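Local atomic coordinates of halorhodopsin (Halobacterium salinarum, PDB entry 2JAF), a protein that pumps chloride ions across the membrane of a halophilic archaeon, driven by light that its bound retinal absorbs. Residues A[61-66]-A[121-126]; A[199-203]-A[245-249]. The protein carries 2 engineered substitutions. One frame throughout, in Å; residues are numbered along the deposited sequence.

Contact 1: residues A[61-66]-A[121-126]; sequences LIWGAT and LALGLL
With CG1 of Ile62 anti to its carbonyl carbon (chi1 -62°) and the chain extended beyond it, CD1 is carried across to the backbone of the facing helix; Leu125, turned the same way (chi1 -66°), comes to meet it. The two side chains lie alongside each other, running opposite ways, with Ile62 CG1 3.8 Å from Leu125 CB, while Ile62 CD1 ends 3.7 Å from Leu126 CA. Leu61 lies roughly perpendicular to Leu125, its CG 3.9 Å from Leu125 CD1. The segments belong to helices 58-82 and 106-127 of the seven-helix bundle of the bacteriorhodopsin-like family, and run antiparallel with their axes 9.1 Å apart. The small residues at this level are consistent with so close an approach: Ala65 CB points at the facing helix and lies 4.4 Å from Ala122 CB, near the level where Ile62 and Ala122 bring their CA atoms closest. Cutting Ile62 back to an alanine is likely to open a gap beside Leu125 CB and take away the methyl that packs on the Leu126 backbone. Thr66 turns its hydroxyl back onto its own helix, OG1 donating to Ile62 O at 2.7 Å; Thr66 N reaches that oxygen from the other face of the carbonyl plane. Beyond Leu61 and Leu125, Thr136 and Gly132 of a second subunit pack against the pair.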
loop_
_atom_site.group_PDB
_atom_site.type_symbol
_atom_site.label_atom_id
_atom_site.label_comp_id
_atom_site.label_asym_id
_atom_site.label_seq_id
_atom_site.Cartn_x
_atom_site.Cartn_y
_atom_site.Cartn_z
ATOM N N LEU A 61 -12.741 -9.149 16.475
ATOM C CA LEU A 61 -12.000 -8.806 15.265
ATOM C C LEU A 61 -12.579 -7.573 14.572
ATOM O O LEU A 61 -11.839 -6.694 14.127
ATOM C CB LEU A 61 -12.007 -9.989 14.296
ATOM C CG LEU A 61 -11.300 -9.785 12.955
ATOM C CD1 LEU A 61 -9.839 -9.419 13.184
ATOM C CD2 LEU A 61 -11.412 -11.057 12.131
ATOM N N ILE A 62 -13.901 -7.519 14.464
ATOM C CA ILE A 62 -14.550 -6.380 13.829
ATOM C C ILE A 62 -14.391 -5.171 14.747
ATOM O O ILE A 62 -14.311 -4.034 14.287
ATOM C CB ILE A 62 -16.043 -6.663 13.568
ATOM C CG1 ILE A 62 -16.180 -7.840 12.598
ATOM C CG2 ILE A 62 -16.716 -5.431 12.977
ATOM C CD1 ILE A 62 -17.612 -8.272 12.345
ATOM N N TRP A 63 -14.335 -5.432 16.049
ATOM C CA TRP A 63 -14.155 -4.377 17.038
ATOM C C TRP A 63 -12.821 -3.666 16.798
ATOM O O TRP A 63 -12.750 -2.437 16.830
ATOM C CB TRP A 63 -14.169 -4.966 18.451
ATOM C CG TRP A 63 -13.842 -3.971 19.522
ATOM C CD1 TRP A 63 -14.527 -2.828 19.819
ATOM C CD2 TRP A 63 -12.749 -4.037 20.449
ATOM N NE1 TRP A 63 -13.931 -2.180 20.876
ATOM C CE2 TRP A 63 -12.838 -2.900 21.282
ATOM C CE3 TRP A 63 -11.705 -4.949 20.657
ATOM C CZ2 TRP A 63 -11.920 -2.649 22.310
ATOM C CZ3 TRP A 63 -10.790 -4.700 21.679
ATOM C CH2 TRP A 63 -10.907 -3.558 22.493
ATOM N N GLY A 64 -11.771 -4.450 16.561
ATOM C CA GLY A 64 -10.456 -3.883 16.319
ATOM C C GLY A 64 -10.396 -3.075 15.034
ATOM O O GLY A 64 -9.841 -1.974 15.004
ATOM N N ALA A 65 -10.960 -3.625 13.966
ATOM C CA ALA A 65 -10.978 -2.943 12.681
ATOM C C ALA A 65 -11.737 -1.631 12.826
ATOM O O ALA A 65 -11.371 -0.613 12.230
ATOM C CB ALA A 65 -11.649 -3.821 11.635
ATOM N N THR A 66 -12.791 -1.656 13.633
ATOM C CA THR A 66 -13.604 -0.468 13.851
ATOM C C THR A 66 -12.861 0.580 14.677
ATOM O O THR A 66 -12.964 1.774 14.407
ATOM C CB THR A 66 -14.928 -0.829 14.552
ATOM O OG1 THR A 66 -15.639 -1.785 13.752
ATOM C CG2 THR A 66 -15.794 0.407 14.728
ATOM N N LEU A 121 -13.132 -2.978 5.273
ATOM C CA LEU A 121 -12.706 -4.202 5.942
ATOM C C LEU A 121 -13.733 -4.555 7.019
ATOM O O LEU A 121 -14.175 -5.700 7.123
ATOM C CB LEU A 121 -11.327 -4.011 6.584
ATOM C CG LEU A 121 -10.843 -5.183 7.447
ATOM C CD1 LEU A 121 -10.779 -6.457 6.610
ATOM C CD2 LEU A 121 -9.486 -4.853 8.038
ATOM N N ALA A 122 -14.121 -3.560 7.812
ATOM C CA ALA A 122 -15.101 -3.775 8.872
ATOM C C ALA A 122 -16.419 -4.273 8.297
ATOM O O ALA A 122 -17.003 -5.237 8.795
ATOM C CB ALA A 122 -15.325 -2.482 9.657
ATOM N N LEU A 123 -16.888 -3.611 7.243
ATOM C CA LEU A 123 -18.134 -3.989 6.591
ATOM C C LEU A 123 -18.005 -5.377 5.961
ATOM O O LEU A 123 -18.941 -6.178 5.997
ATOM C CB LEU A 123 -18.477 -2.972 5.501
ATOM C CG LEU A 123 -19.919 -2.516 5.275
ATOM C CD1 LEU A 123 -20.082 -2.205 3.803
ATOM C CD2 LEU A 123 -20.920 -3.573 5.701
ATOM N N GLY A 124 -16.842 -5.651 5.375
ATOM C CA GLY A 124 -16.608 -6.936 4.740
ATOM C C GLY A 124 -16.617 -8.095 5.722
ATOM O O GLY A 124 -17.175 -9.156 5.433
ATOM N N LEU A 125 -15.987 -7.902 6.876
ATOM C CA LEU A 125 -15.952 -8.940 7.898
ATOM C C LEU A 125 -17.378 -9.182 8.391
ATOM O O LEU A 125 -17.824 -10.320 8.498
ATOM C CB LEU A 125 -15.054 -8.509 9.062
ATOM C CG LEU A 125 -13.561 -8.370 8.750
ATOM C CD1 LEU A 125 -12.827 -7.776 9.940
ATOM C CD2 LEU A 125 -12.990 -9.737 8.398
ATOM N N LEU A 126 -18.096 -8.100 8.670
ATOM C CA LEU A 126 -19.472 -8.206 9.137
ATOM C C LEU A 126 -20.311 -9.019 8.159
ATOM O O LEU A 126 -21.096 -9.878 8.563
ATOM C CB LEU A 126 -20.082 -6.812 9.298
ATOM C CG LEU A 126 -21.537 -6.745 9.763
ATOM C CD1 LEU A 126 -21.667 -7.351 11.153
ATOM C CD2 LEU A 126 -22.000 -5.299 9.770
#

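Contact 2: residues A[199-203]-A[245-249]; sequences LRVLV and FAFIL. Engineered in segment 199-203: Val203 (natural residue Thr).
Leu199 and Phe245 are set nearly perpendicular, the leucine pointing at the facing helix and the phenylalanine swinging its ring in beside it. Leu199 CD2 comes within 3.9 Å of Phe245 CE2, approaching the ring obliquely. The same ring atom is met by Val203, an engineered residue that replaces the natural threonine: its CG2, again oblique to the ring, stands 3.6 Å from Phe245 CE2. Leu202 approaches differently, its CB lying at the ring edge near the plane, and the carbonyl oxygen of Leu199 also lies in the ring plane at the edge. Phe245 holds its CG anti to the backbone N (chi1 171°), which lets the ring reach across to helix 193-216 although its CB does not point there.

The branches of Leu199 divide their partners. CD2 also touches Ile248 CG2 at 3.9 Å, the two chains passing flank to flank with their ends pointing opposite ways, whereas CD1 packs against Leu249 CB at 3.9 Å, with that side chain running crosswise to it. Leu202 and Ile248 instead meet tip to tip, CD1 to CD1 at 3.7 Å. No hydrogen bond joins the segments; bulky apolar groups meet between two nearly antiparallel segments whose axes approach to 11.0 Å.

Ile119, Ala122 and Leu126 of helix 106-127 close in on Phe245 and Leu249, and the side chain of Val203 comes to about 7 Å from the nearest part of the retinal. This is antiparallel packing of the last two long helices of the seven-helix bundle of microbial rhodopsins, here close to the retinal.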
loop_
_atom_site.group_PDB
_atom_site.type_symbol
_atom_site.label_atom_id
_atom_site.label_comp_id
_atom_site.label_asym_id
_atom_site.label_seq_id
_atom_site.Cartn_x
_atom_site.Cartn_y
_atom_site.Cartn_z
ATOM N N LEU A 199 -26.201 -0.119 7.021
ATOM C CA LEU A 199 -24.867 0.445 6.826
ATOM C C LEU A 199 -24.577 0.763 5.368
ATOM O O LEU A 199 -23.836 1.702 5.067
ATOM C CB LEU A 199 -23.806 -0.517 7.378
ATOM C CG LEU A 199 -23.878 -0.761 8.893
ATOM C CD1 LEU A 199 -22.807 -1.758 9.307
ATOM C CD2 LEU A 199 -23.695 0.556 9.643
ATOM N N ARG A 200 -25.159 -0.017 4.462
ATOM C CA ARG A 200 -24.955 0.198 3.036
ATOM C C ARG A 200 -25.534 1.542 2.598
ATOM O O ARG A 200 -24.929 2.249 1.797
ATOM C CB ARG A 200 -25.601 -0.937 2.238
ATOM C CG ARG A 200 -25.509 -0.777 0.737
ATOM C CD ARG A 200 -25.983 -2.037 0.028
ATOM N NE ARG A 200 -27.404 -2.307 0.232
ATOM C CZ ARG A 200 -28.063 -3.281 -0.386
ATOM N NH1 ARG A 200 -27.424 -4.075 -1.235
ATOM N NH2 ARG A 200 -29.361 -3.442 -0.189
ATOM N N VAL A 201 -26.700 1.892 3.125
ATOM C CA VAL A 201 -27.327 3.163 2.778
ATOM C C VAL A 201 -26.439 4.301 3.258
ATOM O O VAL A 201 -26.234 5.284 2.542
ATOM C CB VAL A 201 -28.727 3.306 3.431
ATOM C CG1 VAL A 201 -29.306 4.686 3.126
ATOM C CG2 VAL A 201 -29.661 2.200 2.907
ATOM N N LEU A 202 -25.904 4.166 4.468
ATOM C CA LEU A 202 -25.039 5.197 5.023
ATOM C C LEU A 202 -23.791 5.402 4.177
ATOM O O LEU A 202 -23.385 6.540 3.931
ATOM C CB LEU A 202 -24.637 4.853 6.460
ATOM C CG LEU A 202 -25.751 4.946 7.504
ATOM C CD1 LEU A 202 -25.183 4.632 8.886
ATOM C CD2 LEU A 202 -26.362 6.336 7.479
ATOM N N VAL A 203 -23.183 4.305 3.728
ATOM C CA VAL A 203 -21.986 4.400 2.902
ATOM C C VAL A 203 -22.284 5.057 1.557
ATOM O O VAL A 203 -21.622 6.022 1.175
ATOM C CB VAL A 203 -21.357 3.010 2.629
ATOM C CG1 VAL A 203 -20.218 3.141 1.615
ATOM C CG2 VAL A 203 -20.830 2.414 3.928
ATOM N N PHE A 245 -21.006 6.076 11.853
ATOM C CA PHE A 245 -21.047 4.807 11.141
ATOM C C PHE A 245 -20.453 3.695 12.000
ATOM O O PHE A 245 -21.049 2.622 12.143
ATOM C CB PHE A 245 -20.267 4.921 9.823
ATOM C CG PHE A 245 -20.064 3.610 9.117
ATOM C CD1 PHE A 245 -18.982 2.791 9.431
ATOM C CD2 PHE A 245 -20.958 3.188 8.139
ATOM C CE1 PHE A 245 -18.793 1.571 8.778
ATOM C CE2 PHE A 245 -20.776 1.972 7.482
ATOM C CZ PHE A 245 -19.693 1.164 7.803
ATOM N N ALA A 246 -19.276 3.955 12.566
ATOM C CA ALA A 246 -18.593 2.971 13.408
ATOM C C ALA A 246 -19.402 2.659 14.661
ATOM O O ALA A 246 -19.440 1.514 15.111
ATOM C CB ALA A 246 -17.205 3.481 13.796
ATOM N N PHE A 247 -20.049 3.675 15.222
ATOM C CA PHE A 247 -20.862 3.478 16.421
ATOM C C PHE A 247 -22.014 2.515 16.144
ATOM O O PHE A 247 -22.261 1.581 16.907
ATOM C CB PHE A 247 -21.437 4.809 16.909
ATOM C CG PHE A 247 -22.367 4.661 18.084
ATOM C CD1 PHE A 247 -21.868 4.345 19.344
ATOM C CD2 PHE A 247 -23.743 4.783 17.918
ATOM C CE1 PHE A 247 -22.728 4.149 20.427
ATOM C CE2 PHE A 247 -24.613 4.590 18.993
ATOM C CZ PHE A 247 -24.103 4.272 20.251
ATOM N N ILE A 248 -22.726 2.760 15.049
ATOM C CA ILE A 248 -23.860 1.923 14.668
ATOM C C ILE A 248 -23.424 0.488 14.413
ATOM O O ILE A 248 -24.082 -0.459 14.859
ATOM C CB ILE A 248 -24.546 2.484 13.406
ATOM C CG1 ILE A 248 -25.181 3.840 13.733
ATOM C CG2 ILE A 248 -25.589 1.488 12.880
ATOM C CD1 ILE A 248 -25.733 4.577 12.527
ATOM N N LEU A 249 -22.315 0.328 13.692
ATOM C CA LEU A 249 -21.798 -0.999 13.384
ATOM C C LEU A 249 -21.375 -1.751 14.648
ATOM O O LEU A 249 -21.787 -2.893 14.868
ATOM C CB LEU A 249 -20.621 -0.881 12.408
ATOM C CG LEU A 249 -19.718 -2.079 12.091
ATOM C CD1 LEU A 249 -20.506 -3.374 12.030
ATOM C CD2 LEU A 249 -19.011 -1.803 10.768
#

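Contacts 1 and 2 are both largely buried, with Leu61 in contact 1 and Leu202 and Ile248 in contact 2 partly exposed. They hold different helix pairs of one bundle, 58-82 with 106-127 and 193-216 with 227-255, yet meet directly: Leu126 packs on Leu199 and Leu249, Ala122 on Leu249, and Thr66 on Ala246. Neither has hydrogen bonds between its segments; the spacing differs, consistent with alanines at the closer pair and a phenylalanine among aliphatic chains at the wider one. Contact 1 borders a second subunit, whereas contact 2 touches no other chain of the assembly and its Val203 side chain lies nearer the retinal than that of Ala122 (about 7 Å against about 12 Å).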